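Local coordinates for C alpha-dehydrogenase (Sphingobium sp. SYK-6, PDB 4YAC) that acts as an NAD(H)-dependent short-chain dehydrogenase that oxidises the C-alpha alcohol of lignin-derived beta-aryl ethers, at the interface of chains A and B. Sequence-based numbering; all coordinates share one arbitrary frame. Chains: chain A/B, C alpha-dehydrogenase.

Contact 1: the interface of chains A and B. Residues chain A 145, 148, 250, 252, 255-256, 259; chain B 266, 270.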
loop_
_atom_site.group_PDB
_atom_site.type_symbol
_atom_site.label_atom_id
_atom_site.label_comp_id
_atom_site.label_asym_id
_atom_site.label_seq_id
_atom_site.Cartn_x
_atom_site.Cartn_y
_atom_site.Cartn_z
ATOM N N MET A 145 -10.434 -5.848 -2.016
ATOM C CA MET A 145 -10.648 -5.692 -0.583
ATOM C C MET A 145 -9.387 -6.092 0.183
ATOM O O MET A 145 -9.273 -5.828 1.379
ATOM C CB MET A 145 -11.848 -6.515 -0.115
ATOM C CG MET A 145 -13.193 -5.863 -0.411
ATOM S SD MET A 145 -13.361 -4.202 0.284
ATOM C CE MET A 145 -13.063 -4.503 2.027
ATOM N N PHE A 148 -7.546 -3.613 2.161
ATOM C CA PHE A 148 -8.021 -3.311 3.511
ATOM C C PHE A 148 -7.796 -4.461 4.486
ATOM O O PHE A 148 -7.753 -4.250 5.699
ATOM C CB PHE A 148 -9.512 -2.979 3.500
ATOM C CG PHE A 148 -9.832 -1.636 2.918
ATOM C CD1 PHE A 148 -9.830 -0.505 3.716
ATOM C CD2 PHE A 148 -10.149 -1.507 1.579
ATOM C CE1 PHE A 148 -10.128 0.733 3.185
ATOM C CE2 PHE A 148 -10.449 -0.273 1.043
ATOM C CZ PHE A 148 -10.437 0.849 1.848
ATOM N N LEU A 250 -16.822 0.567 -3.061
ATOM C CA LEU A 250 -16.747 -0.592 -2.181
ATOM C C LEU A 250 -18.156 -1.139 -1.966
ATOM O O LEU A 250 -18.756 -0.920 -0.917
ATOM C CB LEU A 250 -16.118 -0.207 -0.835
ATOM C CG LEU A 250 -14.929 0.756 -0.847
ATOM C CD1 LEU A 250 -14.734 1.363 0.530
ATOM C CD2 LEU A 250 -13.674 0.051 -1.296
ATOM N N TYR A 252 -19.927 -3.379 -0.795
ATOM C CA TYR A 252 -20.159 -4.477 0.143
ATOM C C TYR A 252 -20.390 -3.967 1.564
ATOM O O TYR A 252 -19.447 -3.867 2.350
ATOM C CB TYR A 252 -18.977 -5.448 0.121
ATOM C CG TYR A 252 -18.538 -5.793 -1.277
ATOM C CD1 TYR A 252 -19.366 -6.512 -2.124
ATOM C CD2 TYR A 252 -17.303 -5.386 -1.758
ATOM C CE1 TYR A 252 -18.978 -6.818 -3.407
ATOM C CE2 TYR A 252 -16.902 -5.694 -3.041
ATOM C CZ TYR A 252 -17.745 -6.412 -3.861
ATOM O OH TYR A 252 -17.362 -6.729 -5.141
ATOM N N PHE A 255 -18.808 -5.664 4.943
ATOM C CA PHE A 255 -17.469 -5.479 5.477
ATOM C C PHE A 255 -17.387 -4.299 6.443
ATOM O O PHE A 255 -16.337 -4.050 7.036
ATOM C CB PHE A 255 -16.479 -5.290 4.320
ATOM C CG PHE A 255 -16.371 -6.491 3.409
ATOM C CD1 PHE A 255 -16.419 -7.777 3.923
ATOM C CD2 PHE A 255 -16.225 -6.333 2.039
ATOM C CE1 PHE A 255 -16.320 -8.879 3.093
ATOM C CE2 PHE A 255 -16.126 -7.433 1.203
ATOM C CZ PHE A 255 -16.173 -8.706 1.732
ATOM N N ALA A 256 -18.499 -3.586 6.609
ATOM C CA ALA A 256 -18.532 -2.390 7.445
ATOM C C ALA A 256 -18.131 -2.678 8.892
ATOM O O ALA A 256 -17.168 -2.099 9.393
ATOM C CB ALA A 256 -19.916 -1.762 7.404
ATOM N N GLN A 259 -14.676 -3.759 9.207
ATOM C CA GLN A 259 -13.753 -2.664 8.937
ATOM C C GLN A 259 -13.720 -1.684 10.112
ATOM O O GLN A 259 -12.674 -1.114 10.421
ATOM C CB GLN A 259 -14.138 -1.938 7.642
ATOM C CG GLN A 259 -13.116 -0.910 7.170
ATOM C CD GLN A 259 -11.730 -1.506 6.977
ATOM O OE1 GLN A 259 -11.576 -2.568 6.373
ATOM N NE2 GLN A 259 -10.717 -0.829 7.505
ATOM N N VAL B 266 -14.913 5.577 4.306
ATOM C CA VAL B 266 -14.933 4.206 3.810
ATOM C C VAL B 266 -16.184 3.470 4.284
ATOM O O VAL B 266 -16.879 2.841 3.486
ATOM C CB VAL B 266 -13.664 3.439 4.256
ATOM C CG1 VAL B 266 -13.807 1.941 4.016
ATOM C CG2 VAL B 266 -12.439 3.976 3.527
ATOM N N MET B 270 -19.212 1.932 1.921
ATOM C CA MET B 270 -19.709 0.565 2.006
ATOM C C MET B 270 -21.206 0.554 2.293
ATOM O O MET B 270 -21.966 -0.172 1.654
ATOM C CB MET B 270 -18.976 -0.218 3.095
ATOM C CG MET B 270 -17.494 -0.420 2.849
ATOM S SD MET B 270 -16.731 -1.296 4.223
ATOM C CE MET B 270 -15.061 -1.516 3.613
#
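The A:Phe148 ring points its outer rim at B:Val266: both valine methyls lie to one side of the ring plane, CG1 above and beyond the rim and CG2 farther out past the tip, with CE1 of A:Phe148 4.0 Å from CG1 of B:Val266. In this short-chain dehydrogenase/reductase, helix 255-271 of each subunit meets the other subunit, the C-terminal turns of the B copy coming against the N-terminal turns of the A copy. A:Leu250 crosses the valine obliquely, its CD1 3.7 Å from CG1 of B:Val266. B:Met270 hides far more of its surface against chain A (82 Å²). Beyond CG its chain runs straight (chi2 178°, chi3 175°), which carries SD and CE in between A:Leu250, A:Phe255 and A:Gln259. CG of B:Met270 lies 3.9 Å from CB of A:Leu250. The sulfur SD of B:Met270 reaches the start of the A helix, 3.9 Å from CA of A:Ala256, and A:Phe255 meets it through CB rather than through the ring. At the end, CE of B:Met270 faces CE of A:Met145 tip to tip at 3.9 Å. A:Met145, bent at chi2 and chi3, reaches back to it. A:Gln259 passes at about a right angle, its aliphatic CG 4.1 Å from CE of B:Met270.

Contact 2: the interface of chains A and B. Residues chain A 282, 285-286; chain B 221, 224, 254.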
loop_
_atom_site.group_PDB
_atom_site.type_symbol
_atom_site.label_atom_id
_atom_site.label_comp_id
_atom_site.label_asym_id
_atom_site.label_seq_id
_atom_site.Cartn_x
_atom_site.Cartn_y
_atom_site.Cartn_z
ATOM N N ARG A 282 2.569 18.659 23.267
ATOM C CA ARG A 282 2.164 19.069 21.928
ATOM C C ARG A 282 0.779 19.724 21.954
ATOM O O ARG A 282 0.511 20.641 21.177
ATOM C CB ARG A 282 2.179 17.876 20.968
ATOM C CG ARG A 282 3.555 17.273 20.731
ATOM C CD ARG A 282 3.551 16.365 19.509
ATOM N NE ARG A 282 2.595 15.267 19.636
ATOM C CZ ARG A 282 2.850 14.109 20.239
ATOM N NH1 ARG A 282 4.036 13.879 20.786
ATOM N NH2 ARG A 282 1.911 13.175 20.298
ATOM N N ILE A 285 1.245 23.467 23.011
ATOM C CA ILE A 285 1.849 24.313 21.985
ATOM C C ILE A 285 0.795 24.862 21.026
ATOM O O ILE A 285 0.840 26.034 20.652
ATOM C CB ILE A 285 2.933 23.535 21.195
ATOM C CG1 ILE A 285 4.222 23.470 22.020
ATOM C CG2 ILE A 285 3.222 24.194 19.842
ATOM C CD1 ILE A 285 5.280 22.531 21.470
ATOM N N ARG A 286 -0.149 24.014 20.630
ATOM C CA ARG A 286 -1.186 24.413 19.685
ATOM C C ARG A 286 -2.214 25.328 20.335
ATOM O O ARG A 286 -2.643 26.311 19.732
ATOM C CB ARG A 286 -1.875 23.184 19.104
ATOM C CG ARG A 286 -0.910 22.262 18.405
ATOM C CD ARG A 286 -1.564 20.972 17.990
ATOM N NE ARG A 286 -0.903 19.864 18.659
ATOM C CZ ARG A 286 -1.436 18.666 18.852
ATOM N NH1 ARG A 286 -2.663 18.392 18.427
ATOM N NH2 ARG A 286 -0.734 17.744 19.491
ATOM N N LEU B 221 -0.592 19.622 12.476
ATOM C CA LEU B 221 -0.331 18.680 13.554
ATOM C C LEU B 221 1.013 18.019 13.310
ATOM O O LEU B 221 1.804 17.838 14.234
ATOM C CB LEU B 221 -1.442 17.632 13.645
ATOM C CG LEU B 221 -2.833 18.170 13.993
ATOM C CD1 LEU B 221 -3.854 17.043 14.040
ATOM C CD2 LEU B 221 -2.809 18.933 15.307
ATOM N N VAL B 224 4.061 20.166 14.298
ATOM C CA VAL B 224 4.310 20.221 15.735
ATOM C C VAL B 224 5.101 18.996 16.218
ATOM O O VAL B 224 5.973 19.129 17.076
ATOM C CB VAL B 224 2.984 20.343 16.523
ATOM C CG1 VAL B 224 3.207 20.145 18.023
ATOM C CG2 VAL B 224 2.342 21.702 16.262
ATOM N N GLU B 254 -3.043 12.817 18.197
ATOM C CA GLU B 254 -3.595 13.923 17.416
ATOM C C GLU B 254 -4.363 13.442 16.199
ATOM O O GLU B 254 -5.449 13.935 15.895
ATOM C CB GLU B 254 -2.488 14.853 16.929
ATOM C CG GLU B 254 -1.554 15.340 17.982
ATOM C CD GLU B 254 -0.303 14.497 18.108
ATOM O OE1 GLU B 254 -0.421 13.301 18.435
ATOM O OE2 GLU B 254 0.797 15.037 17.872
#
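A:Arg282 turns at chi3 (-59°) and B:Glu254 at chi2 (94°), and these bends bring the carboxylate to the NE/NH2 edge of the guanidinium, the planes 25° apart. The grip is side-on. NE of A:Arg282 donates to the carboxylate oxygen OE2 of B:Glu254 at 2.5 Å, a short salt-bridged hydrogen bond, while NH2 of A:Arg282 donates to OE1 of B:Glu254 at 3.0 Å. Both oxygens are approached from well above the carboxylate plane, so the pairing is tilted rather than flat. One helical turn on, A:Arg286 supplies a second positive charge, with its NH2 3.5 Å from OE2 of B:Glu254, a looser salt bridge. The guanidinium carbon CZ of A:Arg286 also packs on the glutamate stem, 3.4 Å from CG of B:Glu254. The aliphatic part of the same arginine lies across chain B's helix 217-228: CD of A:Arg286 is 3.6 Å from CD2 of B:Leu221. B:Val224 splits its two branches between the arginines, CG1 lying 3.9 Å from CB of A:Arg282 and CG2 3.9 Å from CG of A:Arg286. A:Ile285 flanks the valine from farther off. Two stems thus cover apolar side chains while their charged ends share one carboxylate, which fixes the C-terminal helix 277-290 of chain A onto chain B, probably helping to hold the dimer together.

Contact 3: the interface of chains A and B. Residues chain A 68, 121, 124; chain B 105, 109.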
loop_
_atom_site.group_PDB
_atom_site.type_symbol
_atom_site.label_atom_id
_atom_site.label_comp_id
_atom_site.label_asym_id
_atom_site.label_seq_id
_atom_site.Cartn_x
_atom_site.Cartn_y
_atom_site.Cartn_z
ATOM N N ARG A 68 6.984 -0.282 -20.641
ATOM C CA ARG A 68 6.659 1.140 -20.677
ATOM C C ARG A 68 6.646 1.683 -22.099
ATOM O O ARG A 68 5.761 2.466 -22.468
ATOM C CB ARG A 68 7.655 1.919 -19.814
ATOM C CG ARG A 68 7.415 1.727 -18.322
ATOM C CD ARG A 68 8.600 2.142 -17.476
ATOM N NE ARG A 68 8.296 2.023 -16.054
ATOM C CZ ARG A 68 9.198 2.128 -15.085
ATOM N NH1 ARG A 68 10.470 2.349 -15.384
ATOM N NH2 ARG A 68 8.829 2.010 -13.819
ATOM N N ASN A 121 2.494 2.538 -14.699
ATOM C CA ASN A 121 2.836 2.759 -16.099
ATOM C C ASN A 121 1.676 3.371 -16.882
ATOM O O ASN A 121 1.876 4.274 -17.690
ATOM C CB ASN A 121 3.274 1.452 -16.759
ATOM C CG ASN A 121 4.626 0.963 -16.262
ATOM O OD1 ASN A 121 5.377 1.704 -15.618
ATOM N ND2 ASN A 121 4.947 -0.292 -16.572
ATOM N N MET A 124 1.095 7.058 -15.586
ATOM C CA MET A 124 2.118 8.002 -16.022
ATOM C C MET A 124 2.142 8.180 -17.535
ATOM O O MET A 124 2.677 9.165 -18.029
ATOM C CB MET A 124 3.496 7.553 -15.534
ATOM C CG MET A 124 3.633 7.517 -14.016
ATOM S SD MET A 124 3.047 9.006 -13.181
ATOM C CE MET A 124 3.998 10.267 -14.021
ATOM N N PHE B 105 9.880 8.146 -14.491
ATOM C CA PHE B 105 9.949 6.729 -14.165
ATOM C C PHE B 105 11.167 6.470 -13.278
ATOM O O PHE B 105 11.137 5.581 -12.430
ATOM C CB PHE B 105 9.996 5.867 -15.431
ATOM C CG PHE B 105 8.655 5.684 -16.093
ATOM C CD1 PHE B 105 7.590 5.139 -15.396
ATOM C CD2 PHE B 105 8.465 6.039 -17.419
ATOM C CE1 PHE B 105 6.363 4.962 -16.002
ATOM C CE2 PHE B 105 7.239 5.861 -18.028
ATOM C CZ PHE B 105 6.188 5.323 -17.319
ATOM N N ASP B 109 11.060 4.456 -9.776
ATOM C CA ASP B 109 11.877 3.265 -9.568
ATOM C C ASP B 109 12.807 3.398 -8.363
ATOM O O ASP B 109 12.957 2.454 -7.590
ATOM C CB ASP B 109 12.703 2.958 -10.821
ATOM C CG ASP B 109 11.851 2.482 -11.987
ATOM O OD1 ASP B 109 10.706 2.040 -11.762
ATOM O OD2 ASP B 109 12.335 2.539 -13.134
#
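A:Arg68 lies along one face of the B:Phe105 ring and ends on B:Asp109. From CB the chain leaves with CG beside the backbone N (chi1 -74°) and runs extended to NE, which keeps it lengthwise over the ring. CG of A:Arg68 lies 3.9 Å from CZ of B:Phe105. CD of A:Arg68 sits over the centre of the B:Phe105 ring, 3.6 Å from the centroid, in a CH-pi contact. NE of A:Arg68 turns its hydrogen inward to its own subunit, to the amide oxygen OD1 of A:Asn121 at 3.0 Å; the acceptor is in the guanidinium plane, but the donor stands above the amide's carbonyl plane. CZ of A:Arg68 lies 3.4 Å from CD1 of B:Phe105, the guanidinium being only 16° from parallel to the ring and displaced past its CD1 edge. At the tip the grip on B:Asp109 is end-on: NH1 of A:Arg68 donates to OD2 of B:Asp109 at 2.9 Å and NH2 to OD1 of B:Asp109 at 2.8 Å, both nearly straight and both on the syn side, the two groups nearly coplanar. A:Asn121, in plane at the NE edge, helps fix the guanidinium's rotation, while its OD1 meets the ring's CE1, the amide standing almost upright to the ring. A:Met124 places CB 3.9 Å from CE1 of B:Phe105. This CH-pi contact plus salt bridge joins chain A to the start of chain B's helix 105-133, probably helping to set how the subunits are aligned.

Measured between centres of their C-alpha atoms, contact 1 lies about 31 Å from contact 2 and 30 Å from contact 3, and contacts 2 and 3 are 38 Å apart, so the subunits are held at widely spaced places. The two-fold axis gives each its twin. Helix 255-271 serves on both sides of contact 1, and helix 105-133 on both sides of contact 3. The glutamate of contact 2 directly precedes helix 255-271, so one stretch of each subunit serves contacts 1 and 2. Such spacing would resist tilting of one subunit against the other in the deposited dimer.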